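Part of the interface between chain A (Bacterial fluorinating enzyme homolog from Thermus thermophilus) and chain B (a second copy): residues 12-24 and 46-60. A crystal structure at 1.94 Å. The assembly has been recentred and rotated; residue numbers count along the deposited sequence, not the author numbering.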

# COMPACT_ATOMS: atom_id res chain seq x y z
N LEU A 12 5.35 -0.60 2.30
CA LEU A 12 5.38 -0.02 0.96
C LEU A 12 6.52 0.96 0.72
O LEU A 12 7.02 1.09 -0.40
CB LEU A 12 4.06 0.68 0.64
CG LEU A 12 2.96 -0.17 -0.01
CD1 LEU A 12 1.69 0.66 -0.17
CD2 LEU A 12 3.44 -0.67 -1.37
N GLU A 13 6.95 1.65 1.78
CA GLU A 13 8.01 2.64 1.68
C GLU A 13 9.43 2.09 1.65
O GLU A 13 10.39 2.85 1.47
CB GLU A 13 7.89 3.65 2.83
CG GLU A 13 6.53 4.30 2.95
CD GLU A 13 6.42 5.18 4.19
OE1 GLU A 13 6.88 4.74 5.26
OE2 GLU A 13 5.87 6.30 4.10
N ASP A 14 9.58 0.78 1.81
CA ASP A 14 10.92 0.23 1.78
C ASP A 14 11.38 0.14 0.33
O ASP A 14 10.65 -0.35 -0.53
CB ASP A 14 10.96 -1.16 2.43
CG ASP A 14 12.38 -1.62 2.71
OD1 ASP A 14 13.09 -1.98 1.76
OD2 ASP A 14 12.78 -1.61 3.89
N PRO A 15 12.60 0.63 0.05
CA PRO A 15 13.10 0.57 -1.33
C PRO A 15 13.20 -0.84 -1.90
O PRO A 15 13.23 -1.02 -3.11
CB PRO A 15 14.45 1.29 -1.24
CG PRO A 15 14.85 1.16 0.20
CD PRO A 15 13.53 1.36 0.92
N TYR A 16 13.25 -1.86 -1.04
CA TYR A 16 13.33 -3.22 -1.56
C TYR A 16 12.09 -3.47 -2.41
O TYR A 16 12.18 -4.10 -3.46
CB TYR A 16 13.39 -4.26 -0.43
CG TYR A 16 13.35 -5.68 -0.97
CD1 TYR A 16 14.39 -6.18 -1.76
CD2 TYR A 16 12.24 -6.50 -0.75
CE1 TYR A 16 14.33 -7.47 -2.31
CE2 TYR A 16 12.17 -7.78 -1.30
CZ TYR A 16 13.21 -8.26 -2.08
OH TYR A 16 13.13 -9.52 -2.62
N VAL A 17 10.95 -2.97 -1.97
CA VAL A 17 9.71 -3.14 -2.72
C VAL A 17 9.82 -2.48 -4.10
O VAL A 17 9.39 -3.04 -5.11
CB VAL A 17 8.52 -2.54 -1.94
CG1 VAL A 17 7.25 -2.65 -2.75
CG2 VAL A 17 8.36 -3.28 -0.61
N ALA A 18 10.41 -1.29 -4.15
CA ALA A 18 10.57 -0.59 -5.42
C ALA A 18 11.56 -1.34 -6.31
O ALA A 18 11.37 -1.43 -7.52
CB ALA A 18 11.06 0.84 -5.19
N VAL A 19 12.62 -1.87 -5.71
CA VAL A 19 13.61 -2.61 -6.47
C VAL A 19 12.97 -3.83 -7.13
O VAL A 19 13.15 -4.06 -8.33
CB VAL A 19 14.79 -3.06 -5.58
CG1 VAL A 19 15.69 -4.04 -6.34
CG2 VAL A 19 15.61 -1.84 -5.16
N VAL A 20 12.21 -4.59 -6.35
CA VAL A 20 11.55 -5.77 -6.92
C VAL A 20 10.69 -5.35 -8.10
O VAL A 20 10.75 -5.96 -9.16
CB VAL A 20 10.69 -6.50 -5.87
CG1 VAL A 20 9.84 -7.57 -6.54
CG2 VAL A 20 11.61 -7.14 -4.82
N LYS A 21 9.89 -4.30 -7.93
CA LYS A 21 9.03 -3.84 -9.03
C LYS A 21 9.85 -3.40 -10.25
O LYS A 21 9.43 -3.61 -11.39
CB LYS A 21 8.13 -2.70 -8.54
CG LYS A 21 7.02 -3.22 -7.62
CD LYS A 21 6.19 -2.11 -7.01
CE LYS A 21 5.03 -2.69 -6.21
NZ LYS A 21 4.29 -1.65 -5.46
N ALA A 22 11.02 -2.81 -10.01
CA ALA A 22 11.88 -2.39 -11.12
C ALA A 22 12.46 -3.62 -11.82
O ALA A 22 12.54 -3.67 -13.05
CB ALA A 22 13.01 -1.49 -10.60
N VAL A 23 12.88 -4.62 -11.05
CA VAL A 23 13.43 -5.83 -11.65
C VAL A 23 12.36 -6.53 -12.49
O VAL A 23 12.63 -7.00 -13.59
CB VAL A 23 13.95 -6.82 -10.56
CG1 VAL A 23 14.38 -8.13 -11.22
CG2 VAL A 23 15.13 -6.20 -9.81
N LEU A 24 11.14 -6.59 -11.96
CA LEU A 24 10.04 -7.24 -12.67
C LEU A 24 9.61 -6.47 -13.93
O LEU A 24 9.08 -7.06 -14.87
CB LEU A 24 8.84 -7.40 -11.74
CG LEU A 24 9.07 -8.35 -10.56
CD1 LEU A 24 7.92 -8.26 -9.56
CD2 LEU A 24 9.21 -9.78 -11.09
N ARG B 46 15.13 12.89 4.32
CA ARG B 46 16.32 12.06 4.44
C ARG B 46 16.00 10.62 4.08
O ARG B 46 16.74 9.97 3.33
CB ARG B 46 16.90 12.14 5.85
CG ARG B 46 17.07 13.56 6.35
CD ARG B 46 18.37 13.79 7.08
NE ARG B 46 18.70 12.73 8.04
CZ ARG B 46 19.84 12.71 8.72
NH1 ARG B 46 20.72 13.69 8.55
NH2 ARG B 46 20.13 11.71 9.54
N ARG B 47 14.89 10.10 4.60
CA ARG B 47 14.53 8.72 4.31
C ARG B 47 14.10 8.57 2.85
O ARG B 47 14.40 7.55 2.23
CB ARG B 47 13.41 8.25 5.25
CG ARG B 47 13.10 6.76 5.11
CD ARG B 47 12.63 6.17 6.44
NE ARG B 47 11.37 6.76 6.90
CZ ARG B 47 10.17 6.26 6.62
NH1 ARG B 47 10.05 5.17 5.88
NH2 ARG B 47 9.09 6.86 7.10
N ALA B 48 13.43 9.57 2.31
CA ALA B 48 12.99 9.53 0.92
C ALA B 48 14.21 9.56 -0.00
O ALA B 48 14.25 8.86 -1.02
CB ALA B 48 12.07 10.73 0.61
N ALA B 49 15.20 10.37 0.36
CA ALA B 49 16.44 10.49 -0.43
C ALA B 49 17.19 9.16 -0.40
O ALA B 49 17.80 8.76 -1.40
CB ALA B 49 17.31 11.61 0.13
N TYR B 50 17.16 8.49 0.74
CA TYR B 50 17.81 7.20 0.88
C TYR B 50 17.13 6.15 -0.00
O TYR B 50 17.79 5.34 -0.67
CB TYR B 50 17.76 6.73 2.34
CG TYR B 50 17.99 5.24 2.44
CD1 TYR B 50 19.25 4.70 2.18
CD2 TYR B 50 16.94 4.37 2.70
CE1 TYR B 50 19.44 3.33 2.15
CE2 TYR B 50 17.12 2.99 2.68
CZ TYR B 50 18.38 2.48 2.41
OH TYR B 50 18.58 1.12 2.38
N ALA B 51 15.79 6.15 0.01
CA ALA B 51 15.02 5.19 -0.79
C ALA B 51 15.41 5.27 -2.27
O ALA B 51 15.57 4.24 -2.93
CB ALA B 51 13.53 5.45 -0.62
N LEU B 52 15.56 6.49 -2.78
CA LEU B 52 15.93 6.68 -4.18
C LEU B 52 17.34 6.16 -4.40
O LEU B 52 17.62 5.54 -5.43
CB LEU B 52 15.85 8.17 -4.55
CG LEU B 52 14.42 8.73 -4.55
CD1 LEU B 52 14.45 10.23 -4.77
CD2 LEU B 52 13.61 8.05 -5.65
N PHE B 53 18.22 6.42 -3.44
CA PHE B 53 19.61 5.97 -3.51
C PHE B 53 19.69 4.44 -3.65
O PHE B 53 20.51 3.92 -4.41
CB PHE B 53 20.36 6.42 -2.25
CG PHE B 53 21.79 5.97 -2.19
CD1 PHE B 53 22.76 6.54 -3.03
CD2 PHE B 53 22.19 4.98 -1.29
CE1 PHE B 53 24.08 6.12 -2.97
CE2 PHE B 53 23.51 4.56 -1.23
CZ PHE B 53 24.46 5.13 -2.06
N GLU B 54 18.84 3.71 -2.92
CA GLU B 54 18.88 2.26 -3.01
C GLU B 54 18.24 1.72 -4.29
O GLU B 54 18.74 0.76 -4.89
CB GLU B 54 18.18 1.61 -1.80
CG GLU B 54 18.28 0.08 -1.83
CD GLU B 54 17.73 -0.58 -0.58
OE1 GLU B 54 18.03 -0.12 0.53
OE2 GLU B 54 17.00 -1.58 -0.72
N ALA B 55 17.15 2.34 -4.72
CA ALA B 55 16.43 1.90 -5.91
C ALA B 55 17.02 2.32 -7.26
O ALA B 55 17.01 1.53 -8.21
CB ALA B 55 14.97 2.37 -5.82
N LEU B 56 17.54 3.54 -7.35
CA LEU B 56 18.08 4.06 -8.61
C LEU B 56 18.90 3.10 -9.49
O LEU B 56 18.62 2.98 -10.68
CB LEU B 56 18.90 5.33 -8.36
CG LEU B 56 19.39 6.06 -9.62
CD1 LEU B 56 18.20 6.56 -10.43
CD2 LEU B 56 20.27 7.24 -9.23
N PRO B 57 19.90 2.40 -8.92
CA PRO B 57 20.73 1.48 -9.70
C PRO B 57 19.98 0.40 -10.48
O PRO B 57 20.50 -0.14 -11.46
CB PRO B 57 21.64 0.85 -8.64
CG PRO B 57 21.75 1.93 -7.61
CD PRO B 57 20.32 2.42 -7.51
N TYR B 58 18.76 0.10 -10.05
CA TYR B 58 17.94 -0.94 -10.69
C TYR B 58 17.06 -0.42 -11.81
O TYR B 58 16.39 -1.20 -12.49
CB TYR B 58 17.09 -1.63 -9.64
CG TYR B 58 17.92 -2.41 -8.66
CD1 TYR B 58 18.30 -3.72 -8.93
CD2 TYR B 58 18.35 -1.82 -7.47
CE1 TYR B 58 19.08 -4.43 -8.04
CE2 TYR B 58 19.13 -2.53 -6.56
CZ TYR B 58 19.49 -3.84 -6.86
OH TYR B 58 20.25 -4.55 -5.96
N LEU B 59 17.04 0.89 -11.99
CA LEU B 59 16.25 1.48 -13.05
C LEU B 59 17.07 1.49 -14.33
O LEU B 59 18.28 1.67 -14.31
CB LEU B 59 15.84 2.91 -12.67
CG LEU B 59 14.52 3.05 -11.90
CD1 LEU B 59 14.55 2.19 -10.66
CD2 LEU B 59 14.28 4.51 -11.55
N PRO B 60 16.41 1.28 -15.47
CA PRO B 60 17.14 1.29 -16.74
C PRO B 60 17.69 2.68 -17.05
O PRO B 60 17.04 3.69 -16.80
CB PRO B 60 16.08 0.83 -17.75
CG PRO B 60 14.80 1.35 -17.15
CD PRO B 60 14.97 1.03 -15.68
O HOH W 1 11.66 4.11 3.62
O HOH W 2 5.72 7.28 6.66
O HOH W 3 16.03 -2.48 1.60

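Three residues cover the most surface in this contact: Pro A15, Tyr B58 and Val A19. The helices run in broadly the same direction, their axes 34° apart and 8.8 Å at closest approach, and small residues meet where they come near: Ala A18 CB lies 4.2 Å from Ala B55 CB. Pro A15, Val A19 and Ala A22, spaced four and three residues apart, all point toward chain B and form one apolar stripe. The CB of Pro A15 sits 4.3 Å from Ala B51 CB, and its CG reaches 3.8 Å from Tyr B50 CE2.

One turn on, Val A19 CG1 lies 3.5 Å from the centroid of the Tyr B58 ring and only 6° off the ring normal, a CH-pi contact over the face, while CG2 is 3.6 Å from Tyr B58 CD2. The tyrosine extends this cover along the helix: its CB is 4.2 Å from Ala A22 CB, and its CD1 is 4.1 Å from Val A23 CG2.

Polar groups gather at the stripe's N-terminal end. Arg B47 NH1 donates to Glu A13 OE1 at 3.3 Å, a long salt bridge, and water 1 links the same NH1 to Glu A13 O. Water 3 donates to both Asp A14 OD1 and Glu B54 OE2, joining two carboxylates; OD1 also caps the helix by accepting from Tyr A16 N.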